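PDB 7E6G: putative GGDEF domain protein from Pseudomonas aeruginosa, which probably catalyses the magnesium-dependent condensation of two GTP molecules into the second messenger cyclic di-GMP, releasing two diphosphates. Local coordinates for residues A[132-146]-A[219-231]. Sequence-based numbering, arbitrary orientation.
Sequences SYVLAMLDVDFFKQV and LSVTASVGVTEHR. With MG (magnesium ion), chain G; G2P (phosphomethylphosphonic acid guanylate ester), chain H.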
ATOM      1  N   SER A 132      44.180  -3.623  15.497  1.00 58.33           N
ATOM      2  CA  SER A 132      44.061  -4.901  16.013  1.00 58.74           C
ATOM      3  C   SER A 132      43.197  -5.035  17.176  1.00 59.06           C
ATOM      4  O   SER A 132      42.646  -4.162  17.636  1.00 56.80           O
ATOM      5  CB  SER A 132      45.370  -5.524  16.213  1.00 60.85           C
ATOM      6  OG  SER A 132      45.967  -4.955  17.286  1.00 68.17           O
ATOM      7  N   TYR A 133      42.949  -6.246  17.511  1.00 53.19           N
ATOM      8  CA  TYR A 133      42.135  -6.572  18.671  1.00 47.33           C
ATOM      9  C   TYR A 133      42.987  -7.324  19.684  1.00 46.06           C
ATOM     10  O   TYR A 133      44.085  -7.803  19.377  1.00 41.06           O
ATOM     11  CB  TYR A 133      40.913  -7.415  18.286  1.00 41.80           C
ATOM     12  CG  TYR A 133      41.292  -8.690  17.581  1.00 38.12           C
ATOM     13  CD1 TYR A 133      41.414  -8.729  16.195  1.00 38.97           C
ATOM     14  CD2 TYR A 133      41.588  -9.841  18.303  1.00 34.98           C
ATOM     15  CE1 TYR A 133      41.785  -9.888  15.540  1.00 39.32           C
ATOM     16  CE2 TYR A 133      41.941 -11.019  17.666  1.00 44.03           C
ATOM     17  CZ  TYR A 133      42.045 -11.033  16.276  1.00 43.96           C
ATOM     18  OH  TYR A 133      42.415 -12.194  15.644  1.00 39.60           O
ATOM     19  N   VAL A 134      42.483  -7.428  20.906  1.00 49.14           N
ATOM     20  CA  VAL A 134      43.136  -8.309  21.867  1.00 46.82           C
ATOM     21  C   VAL A 134      42.172  -9.428  22.235  1.00 35.30           C
ATOM     22  O   VAL A 134      40.949  -9.303  22.135  1.00 37.15           O
ATOM     23  CB  VAL A 134      43.654  -7.564  23.123  1.00 49.84           C
ATOM     24  CG1 VAL A 134      44.363  -6.260  22.723  1.00 50.52           C
ATOM     25  CG2 VAL A 134      42.542  -7.305  24.114  1.00 48.72           C
ATOM     26  N   LEU A 135      42.754 -10.544  22.636  1.00 38.65           N
ATOM     27  CA  LEU A 135      42.049 -11.772  22.952  1.00 37.88           C
ATOM     28  C   LEU A 135      42.411 -12.161  24.376  1.00 38.17           C
ATOM     29  O   LEU A 135      43.597 -12.268  24.707  1.00 38.45           O
ATOM     30  CB  LEU A 135      42.475 -12.872  21.979  1.00 37.39           C
ATOM     31  CG  LEU A 135      41.452 -13.772  21.310  1.00 37.07           C
ATOM     32  CD1 LEU A 135      40.361 -12.933  20.667  1.00 35.75           C
ATOM     33  CD2 LEU A 135      42.195 -14.602  20.282  1.00 35.27           C
ATOM     34  N   ALA A 136      41.406 -12.366  25.221  1.00 38.14           N
ATOM     35  CA  ALA A 136      41.627 -12.848  26.584  1.00 33.49           C
ATOM     36  C   ALA A 136      40.848 -14.145  26.770  1.00 27.39           C
ATOM     37  O   ALA A 136      39.637 -14.174  26.574  1.00 30.73           O
ATOM     38  CB  ALA A 136      41.206 -11.789  27.604  1.00 27.94           C
ATOM     39  N   MET A 137      41.533 -15.225  27.104  1.00 28.15           N
ATOM     40  CA  MET A 137      40.883 -16.512  27.313  1.00 29.56           C
ATOM     41  C   MET A 137      40.931 -16.862  28.797  1.00 31.96           C
ATOM     42  O   MET A 137      42.004 -16.938  29.400  1.00 30.94           O
ATOM     43  CB  MET A 137      41.524 -17.613  26.472  1.00 31.28           C
ATOM     44  CG  MET A 137      40.618 -18.844  26.306  1.00 32.69           C
ATOM     45  SD  MET A 137      41.422 -20.134  25.341  1.00 35.62           S
ATOM     46  CE  MET A 137      41.180 -19.508  23.668  1.00 34.20           C
ATOM     47  N   LEU A 138      39.769 -17.104  29.361  1.00 32.82           N
ATOM     48  CA  LEU A 138      39.549 -17.209  30.788  1.00 30.68           C
ATOM     49  C   LEU A 138      39.049 -18.617  31.082  1.00 30.03           C
ATOM     50  O   LEU A 138      38.205 -19.136  30.361  1.00 33.73           O
ATOM     51  CB  LEU A 138      38.531 -16.136  31.194  1.00 28.18           C
ATOM     52  CG  LEU A 138      38.287 -15.701  32.629  1.00 41.35           C
ATOM     53  CD1 LEU A 138      38.416 -14.195  32.751  1.00 31.14           C
ATOM     54  CD2 LEU A 138      36.893 -16.167  33.057  1.00 40.92           C
ATOM     55  N   ASP A 139      39.598 -19.254  32.113  1.00 34.77           N
ATOM     56  CA  ASP A 139      39.239 -20.623  32.479  1.00 33.92           C
ATOM     57  C   ASP A 139      39.046 -20.668  33.986  1.00 36.46           C
ATOM     58  O   ASP A 139      39.932 -20.239  34.733  1.00 37.89           O
ATOM     59  CB  ASP A 139      40.323 -21.620  32.039  1.00 33.95           C
ATOM     60  CG  ASP A 139      40.014 -23.070  32.433  1.00 43.47           C
ATOM     61  OD1 ASP A 139      39.764 -23.356  33.627  1.00 44.83           O
ATOM     62  OD2 ASP A 139      40.058 -23.948  31.540  1.00 43.59           O
ATOM     63  N   VAL A 140      37.907 -21.207  34.428  1.00 34.56           N
ATOM     64  CA  VAL A 140      37.561 -21.194  35.846  1.00 33.65           C
ATOM     65  C   VAL A 140      38.459 -22.156  36.623  1.00 34.55           C
ATOM     66  O   VAL A 140      38.683 -23.308  36.220  1.00 31.30           O
ATOM     67  CB  VAL A 140      36.073 -21.526  36.036  1.00 30.74           C
ATOM     68  CG1 VAL A 140      35.704 -21.511  37.522  1.00 28.74           C
ATOM     69  CG2 VAL A 140      35.222 -20.523  35.279  1.00 30.69           C
ATOM     70  N   ASP A 141      38.986 -21.681  37.750  1.00 35.52           N
ATOM     71  CA  ASP A 141      39.865 -22.495  38.580  1.00 34.59           C
ATOM     72  C   ASP A 141      39.043 -23.393  39.499  1.00 34.38           C
ATOM     73  O   ASP A 141      38.126 -22.921  40.178  1.00 34.22           O
ATOM     74  CB  ASP A 141      40.788 -21.608  39.413  1.00 32.68           C
ATOM     75  CG  ASP A 141      41.676 -20.718  38.569  1.00 32.13           C
ATOM     76  OD1 ASP A 141      42.141 -21.151  37.504  1.00 36.49           O
ATOM     77  OD2 ASP A 141      41.944 -19.576  38.985  1.00 35.47           O
ATOM     78  N   PHE A 142      39.371 -24.692  39.506  1.00 33.85           N
ATOM     79  CA  PHE A 142      38.798 -25.669  40.438  1.00 36.11           C
ATOM     80  C   PHE A 142      37.276 -25.770  40.310  1.00 35.38           C
ATOM     81  O   PHE A 142      36.574 -26.034  41.292  1.00 35.96           O
ATOM     82  CB  PHE A 142      39.202 -25.354  41.885  1.00 36.51           C
ATOM     83  CG  PHE A 142      40.698 -25.285  42.100  1.00 38.10           C
ATOM     84  CD1 PHE A 142      41.509 -26.387  41.833  1.00 38.63           C
ATOM     85  CD2 PHE A 142      41.292 -24.125  42.569  1.00 33.10           C
ATOM     86  CE1 PHE A 142      42.882 -26.330  42.031  1.00 36.12           C
ATOM     87  CE2 PHE A 142      42.664 -24.065  42.772  1.00 37.88           C
ATOM     88  CZ  PHE A 142      43.459 -25.171  42.500  1.00 38.99           C
ATOM     89  N   PHE A 143      36.753 -25.561  39.102  1.00 32.00           N
ATOM     90  CA  PHE A 143      35.313 -25.651  38.892  1.00 30.75           C
ATOM     91  C   PHE A 143      34.762 -27.022  39.270  1.00 31.61           C
ATOM     92  O   PHE A 143      33.619 -27.131  39.743  1.00 32.98           O
ATOM     93  CB  PHE A 143      34.978 -25.327  37.440  1.00 32.37           C
ATOM     94  CG  PHE A 143      33.534 -25.022  37.222  1.00 34.05           C
ATOM     95  CD1 PHE A 143      32.902 -24.043  37.984  1.00 26.71           C
ATOM     96  CD2 PHE A 143      32.801 -25.716  36.263  1.00 34.33           C
ATOM     97  CE1 PHE A 143      31.564 -23.772  37.807  1.00 29.17           C
ATOM     98  CE2 PHE A 143      31.462 -25.443  36.067  1.00 34.11           C
ATOM     99  CZ  PHE A 143      30.835 -24.469  36.844  1.00 32.55           C
ATOM    100  N   LYS A 144      35.471 -28.016  39.104  1.00 36.83           N
ATOM    101  CA  LYS A 144      35.080 -29.263  39.416  1.00 39.72           C
ATOM    102  C   LYS A 144      34.756 -29.371  40.874  1.00 37.94           C
ATOM    103  O   LYS A 144      33.954 -30.096  41.149  1.00 33.45           O
ATOM    104  CB  LYS A 144      36.228 -30.017  39.030  1.00 45.24           C
ATOM    105  CG  LYS A 144      36.050 -31.425  38.911  1.00 51.30           C
ATOM    106  CD  LYS A 144      36.974 -31.862  37.885  1.00 62.03           C
ATOM    107  CE  LYS A 144      37.049 -33.350  37.923  1.00 73.21           C
ATOM    108  NZ  LYS A 144      37.437 -33.849  36.576  1.00 81.30           N
ATOM    109  N   GLN A 145      35.440 -28.692  41.790  1.00 32.36           N
ATOM    110  CA  GLN A 145      35.041 -28.647  43.194  1.00 32.72           C
ATOM    111  C   GLN A 145      33.653 -28.043  43.350  1.00 32.87           C
ATOM    112  O   GLN A 145      32.851 -28.514  44.167  1.00 28.82           O
ATOM    113  CB  GLN A 145      36.046 -27.858  44.028  1.00 31.19           C
ATOM    114  CG  GLN A 145      37.119 -28.713  44.652  1.00 41.44           C
ATOM    115  CD  GLN A 145      36.713 -29.326  45.985  1.00 39.78           C
ATOM    116  OE1 GLN A 145      35.550 -29.735  46.198  1.00 36.78           O
ATOM    117  NE2 GLN A 145      37.682 -29.386  46.905  1.00 39.39           N
ATOM    118  N   VAL A 146      33.352 -26.995  42.579  1.00 29.33           N
ATOM    119  CA  VAL A 146      32.010 -26.440  42.625  1.00 25.00           C
ATOM    120  C   VAL A 146      31.002 -27.523  42.289  1.00 27.25           C
ATOM    121  O   VAL A 146      30.039 -27.759  43.029  1.00 29.79           O
ATOM    122  CB  VAL A 146      31.884 -25.235  41.676  1.00 25.95           C
ATOM    123  CG1 VAL A 146      30.477 -24.697  41.713  1.00 24.01           C
ATOM    124  CG2 VAL A 146      32.869 -24.148  42.051  1.00 23.03           C
ATOM    125  N   LEU A 219      29.463 -19.026  47.416  1.00 24.18           N
ATOM    126  CA  LEU A 219      30.628 -19.506  46.683  1.00 22.82           C
ATOM    127  C   LEU A 219      31.398 -18.348  46.070  1.00 24.74           C
ATOM    128  O   LEU A 219      30.811 -17.392  45.552  1.00 25.06           O
ATOM    129  CB  LEU A 219      30.213 -20.461  45.565  1.00 21.10           C
ATOM    130  CG  LEU A 219      29.689 -21.864  45.868  1.00 25.94           C
ATOM    131  CD1 LEU A 219      28.609 -21.858  46.924  1.00 27.81           C
ATOM    132  CD2 LEU A 219      29.144 -22.536  44.603  1.00 24.38           C
ATOM    133  N   SER A 220      32.717 -18.451  46.127  1.00 27.44           N
ATOM    134  CA  SER A 220      33.620 -17.563  45.412  1.00 29.89           C
ATOM    135  C   SER A 220      34.571 -18.400  44.564  1.00 28.73           C
ATOM    136  O   SER A 220      34.856 -19.565  44.875  1.00 27.90           O
ATOM    137  CB  SER A 220      34.414 -16.682  46.360  1.00 28.42           C
ATOM    138  OG  SER A 220      33.580 -15.667  46.898  1.00 33.80           O
ATOM    139  N   VAL A 221      35.047 -17.802  43.469  1.00 27.07           N
ATOM    140  CA  VAL A 221      35.859 -18.515  42.502  1.00 29.83           C
ATOM    141  C   VAL A 221      36.968 -17.603  42.017  1.00 30.47           C
ATOM    142  O   VAL A 221      36.936 -16.383  42.196  1.00 32.16           O
ATOM    143  CB  VAL A 221      35.039 -19.009  41.298  1.00 27.70           C
ATOM    144  CG1 VAL A 221      33.973 -19.997  41.748  1.00 24.29           C
ATOM    145  CG2 VAL A 221      34.426 -17.815  40.583  1.00 25.88           C
ATOM    146  N   THR A 222      37.959 -18.215  41.400  1.00 28.87           N
ATOM    147  CA  THR A 222      38.966 -17.481  40.667  1.00 31.46           C
ATOM    148  C   THR A 222      39.009 -18.024  39.250  1.00 33.84           C
ATOM    149  O   THR A 222      38.510 -19.121  38.964  1.00 30.40           O
ATOM    150  CB  THR A 222      40.342 -17.606  41.317  1.00 32.62           C
ATOM    151  OG1 THR A 222      40.676 -18.995  41.413  1.00 32.32           O
ATOM    152  CG2 THR A 222      40.358 -16.963  42.712  1.00 23.95           C
ATOM    153  N   ALA A 223      39.602 -17.238  38.357  1.00 34.20           N
ATOM    154  CA  ALA A 223      39.831 -17.674  36.990  1.00 30.95           C
ATOM    155  C   ALA A 223      41.282 -17.426  36.620  1.00 32.42           C
ATOM    156  O   ALA A 223      41.870 -16.414  37.021  1.00 35.66           O
ATOM    157  CB  ALA A 223      38.918 -16.937  36.004  1.00 35.14           C
ATOM    158  N   SER A 224      41.853 -18.349  35.859  1.00 33.09           N
ATOM    159  CA  SER A 224      43.092 -18.080  35.147  1.00 29.33           C
ATOM    160  C   SER A 224      42.747 -17.419  33.823  1.00 36.12           C
ATOM    161  O   SER A 224      41.656 -17.625  33.283  1.00 39.44           O
ATOM    162  CB  SER A 224      43.865 -19.374  34.915  1.00 34.03           C
ATOM    163  OG  SER A 224      44.195 -19.990  36.150  1.00 32.44           O
ATOM    164  N   VAL A 225      43.659 -16.598  33.306  1.00 34.57           N
ATOM    165  CA  VAL A 225      43.396 -15.968  32.014  1.00 35.30           C
ATOM    166  C   VAL A 225      44.702 -15.711  31.278  1.00 36.26           C
ATOM    167  O   VAL A 225      45.687 -15.252  31.860  1.00 40.32           O
ATOM    168  CB  VAL A 225      42.548 -14.684  32.158  1.00 34.65           C
ATOM    169  CG1 VAL A 225      43.071 -13.823  33.240  1.00 34.12           C
ATOM    170  CG2 VAL A 225      42.476 -13.918  30.812  1.00 33.14           C
ATOM    171  N   GLY A 226      44.712 -16.044  29.995  1.00 40.24           N
ATOM    172  CA  GLY A 226      45.837 -15.766  29.113  1.00 38.92           C
ATOM    173  C   GLY A 226      45.383 -14.740  28.086  1.00 37.54           C
ATOM    174  O   GLY A 226      44.299 -14.874  27.515  1.00 34.67           O
ATOM    175  N   VAL A 227      46.184 -13.699  27.884  1.00 34.72           N
ATOM    176  CA  VAL A 227      45.779 -12.659  26.947  1.00 40.30           C
ATOM    177  C   VAL A 227      46.900 -12.393  25.945  1.00 43.43           C
ATOM    178  O   VAL A 227      48.089 -12.474  26.283  1.00 46.08           O
ATOM    179  CB  VAL A 227      45.314 -11.377  27.681  1.00 34.44           C
ATOM    180  CG1 VAL A 227      46.281 -10.989  28.765  1.00 44.12           C
ATOM    181  CG2 VAL A 227      45.062 -10.250  26.719  1.00 42.42           C
ATOM    182  N   THR A 228      46.503 -12.160  24.687  1.00 34.94           N
ATOM    183  CA  THR A 228      47.407 -11.760  23.620  1.00 42.20           C
ATOM    184  C   THR A 228      46.803 -10.651  22.779  1.00 41.89           C
ATOM    185  O   THR A 228      45.605 -10.367  22.826  1.00 37.41           O
ATOM    186  CB  THR A 228      47.763 -12.894  22.653  1.00 45.07           C
ATOM    187  OG1 THR A 228      48.921 -12.503  21.906  1.00 51.37           O
ATOM    188  CG2 THR A 228      46.633 -13.128  21.659  1.00 40.84           C
ATOM    189  N   GLU A 229      47.668 -10.050  21.977  1.00 48.15           N
ATOM    190  CA  GLU A 229      47.272  -9.121  20.934  1.00 49.94           C
ATOM    191  C   GLU A 229      47.323  -9.807  19.579  1.00 48.77           C
ATOM    192  O   GLU A 229      48.175 -10.663  19.318  1.00 45.10           O
ATOM    193  CB  GLU A 229      48.187  -7.909  20.901  1.00 45.06           C
ATOM    194  CG  GLU A 229      47.611  -6.758  20.147  1.00 54.81           C
ATOM    195  CD  GLU A 229      48.538  -5.579  20.171  1.00 68.57           C
ATOM    196  OE1 GLU A 229      48.276  -4.596  19.441  1.00 77.10           O
ATOM    197  OE2 GLU A 229      49.510  -5.622  20.959  1.00 66.08           O
ATOM    198  N   HIS A 230      46.408  -9.425  18.708  1.00 41.94           N
ATOM    199  CA  HIS A 230      46.464  -9.964  17.366  1.00 48.46           C
ATOM    200  C   HIS A 230      47.660  -9.394  16.604  1.00 52.22           C
ATOM    201  O   HIS A 230      47.778  -8.174  16.442  1.00 51.53           O
ATOM    202  CB  HIS A 230      45.190  -9.668  16.604  1.00 45.68           C
ATOM    203  CG  HIS A 230      45.304 -10.044  15.170  1.00 48.25           C
ATOM    204  ND1 HIS A 230      45.537 -11.343  14.774  1.00 47.51           N
ATOM    205  CD2 HIS A 230      45.311  -9.295  14.044  1.00 46.29           C
ATOM    206  CE1 HIS A 230      45.637 -11.384  13.459  1.00 48.25           C
ATOM    207  NE2 HIS A 230      45.503 -10.156  12.992  1.00 48.87           N
ATOM    208  N   ARG A 231      48.527 -10.278  16.112  1.00 49.57           N
ATOM    209  CA  ARG A 231      49.667  -9.897  15.286  1.00 48.76           C
ATOM    210  C   ARG A 231      49.264  -9.957  13.814  1.00 49.63           C
ATOM    211  O   ARG A 231      48.821 -11.001  13.333  1.00 56.71           O
ATOM    212  CB  ARG A 231      50.848 -10.822  15.573  1.00 43.40           C
ATOM    213  CG  ARG A 231      51.184 -10.878  17.064  1.00 49.37           C
ATOM    214  CD  ARG A 231      52.271 -11.904  17.408  1.00 52.17           C
ATOM    215  NE  ARG A 231      52.463 -12.014  18.856  1.00 59.72           N
ATOM    216  CZ  ARG A 231      53.315 -12.852  19.449  1.00 64.93           C
ATOM    217  NH1 ARG A 231      54.075 -13.670  18.719  1.00 57.72           N
ATOM    218  NH2 ARG A 231      53.403 -12.863  20.777  1.00 56.89           N
TER
HETATM  219 MG    MG G 301      38.836 -25.145  34.861  1.00 28.31          MG
HETATM  220  PG  G2P H 302      41.465 -26.186  36.717  1.00 53.82           P
HETATM  221  O1G G2P H 302      41.526 -25.290  35.765  1.00 55.80           O
HETATM  222  O2G G2P H 302      41.471 -25.656  37.905  1.00 50.12           O
HETATM  223  O3G G2P H 302      42.294 -27.220  36.580  1.00 57.88           O
HETATM  224  O3B G2P H 302      40.071 -26.741  36.419  1.00 58.26           O
HETATM  225  PB  G2P H 302      38.967 -27.695  37.000  1.00 54.31           P
HETATM  226  O1B G2P H 302      37.957 -26.884  37.078  1.00 47.71           O
HETATM  227  O2B G2P H 302      39.286 -28.342  38.117  1.00 40.29           O
HETATM  228  C3A G2P H 302      38.587 -28.984  35.910  1.00 66.09           C
HETATM  229  PA  G2P H 302      38.327 -28.839  34.299  1.00 99.60           P
HETATM  230  O1A G2P H 302      39.320 -29.810  34.238  1.00 68.26           O
HETATM  231  O2A G2P H 302      38.614 -27.429  34.343  1.00 80.05           O
HETATM  232  O5' G2P H 302      36.973 -29.298  34.697  1.00 65.18           O
HETATM  233  C5' G2P H 302      35.831 -28.450  34.717  1.00 57.37           C
HETATM  234  C4' G2P H 302      34.559 -29.209  34.926  1.00 53.55           C
HETATM  235  O4' G2P H 302      33.720 -28.522  34.187  1.00 51.07           O
HETATM  236  C3' G2P H 302      34.579 -30.418  34.155  1.00 56.69           C
HETATM  237  O3' G2P H 302      34.512 -31.465  35.041  1.00 52.63           O
HETATM  238  C2' G2P H 302      33.353 -30.258  33.347  1.00 54.30           C
HETATM  239  O2' G2P H 302      32.580 -31.375  33.203  1.00 59.45           O
HETATM  240  C1' G2P H 302      32.648 -29.285  34.102  1.00 46.62           C
HETATM  241  N9  G2P H 302      31.658 -28.629  33.336  1.00 42.23           N
HETATM  242  C8  G2P H 302      31.828 -28.483  32.065  1.00 47.15           C
HETATM  243  N7  G2P H 302      30.820 -27.864  31.539  1.00 46.91           N
HETATM  244  C5  G2P H 302      30.001 -27.591  32.458  1.00 40.59           C
HETATM  245  C6  G2P H 302      28.854 -26.960  32.439  1.00 44.08           C
HETATM  246  O6  G2P H 302      28.349 -26.519  31.457  1.00 38.34           O
HETATM  247  N1  G2P H 302      28.174 -26.793  33.616  1.00 46.94           N
HETATM  248  C2  G2P H 302      28.706 -27.297  34.743  1.00 38.17           C
HETATM  249  N2  G2P H 302      28.083 -27.128  35.787  1.00 40.32           N
HETATM  250  N3  G2P H 302      29.865 -27.935  34.701  1.00 35.70           N
HETATM  251  C4  G2P H 302      30.527 -28.062  33.582  1.00 43.98           C
HETATM  252  O   HOH W   1      37.942 -21.345  41.988  1.00 33.67           O
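Strands 134-140 and 223-229 pair antiparallel, with Leu135, Met137 and Asp139 each exchanging two backbone hydrogen bonds with Thr228, Gly226 and Ser224 respectively. One further bond at each end extends the pairing: His230 N to Tyr133 O, and Asp141 N to Thr222 O (2.9 Å).

The Asp141 carboxylate takes two hydroxyl donors. Ser224 OG donates to the syn lone pair of Asp141 OD1 (2.7 Å) and Thr222 OG1 to the anti lone pair of Asp141 OD2 (2.8 Å). Chi1 of -60° sets the Asp141 CG beside its own backbone N and turns the group toward both. Lys251 adds a salt bridge to OD1 and the backbone N of Asp256 a hydrogen bond to OD2, which together should fix the carboxylate's rotation.

Apolar contacts line one face of the sheet: Leu138 CG rests on Ala223 CB at 3.6 Å, and Ala136 CB sits against Val225 CG2. At the far end His230 CB lies over the Tyr133 ring, 3.5 Å from its centroid; the two ring planes are nearly parallel (8°) but slid apart.

Asp139 OD1 (2.4 Å) and Val140 O (2.3 Å) bind magnesium together with Glu182 and the GTP analogue, whose terminal phosphate accepts a bond from Phe142 N. Lys251 also hydrogen-bonds Asp139 OD1, and Arg213 of the second subunit salt-bridges OD2. This is the GGDEF-domain active site: strand 134-140, paired with 223-229, presents Asp139 and Val140 to the metal, and Glu182 of the GG(D/E)EF signature completes the protein's share.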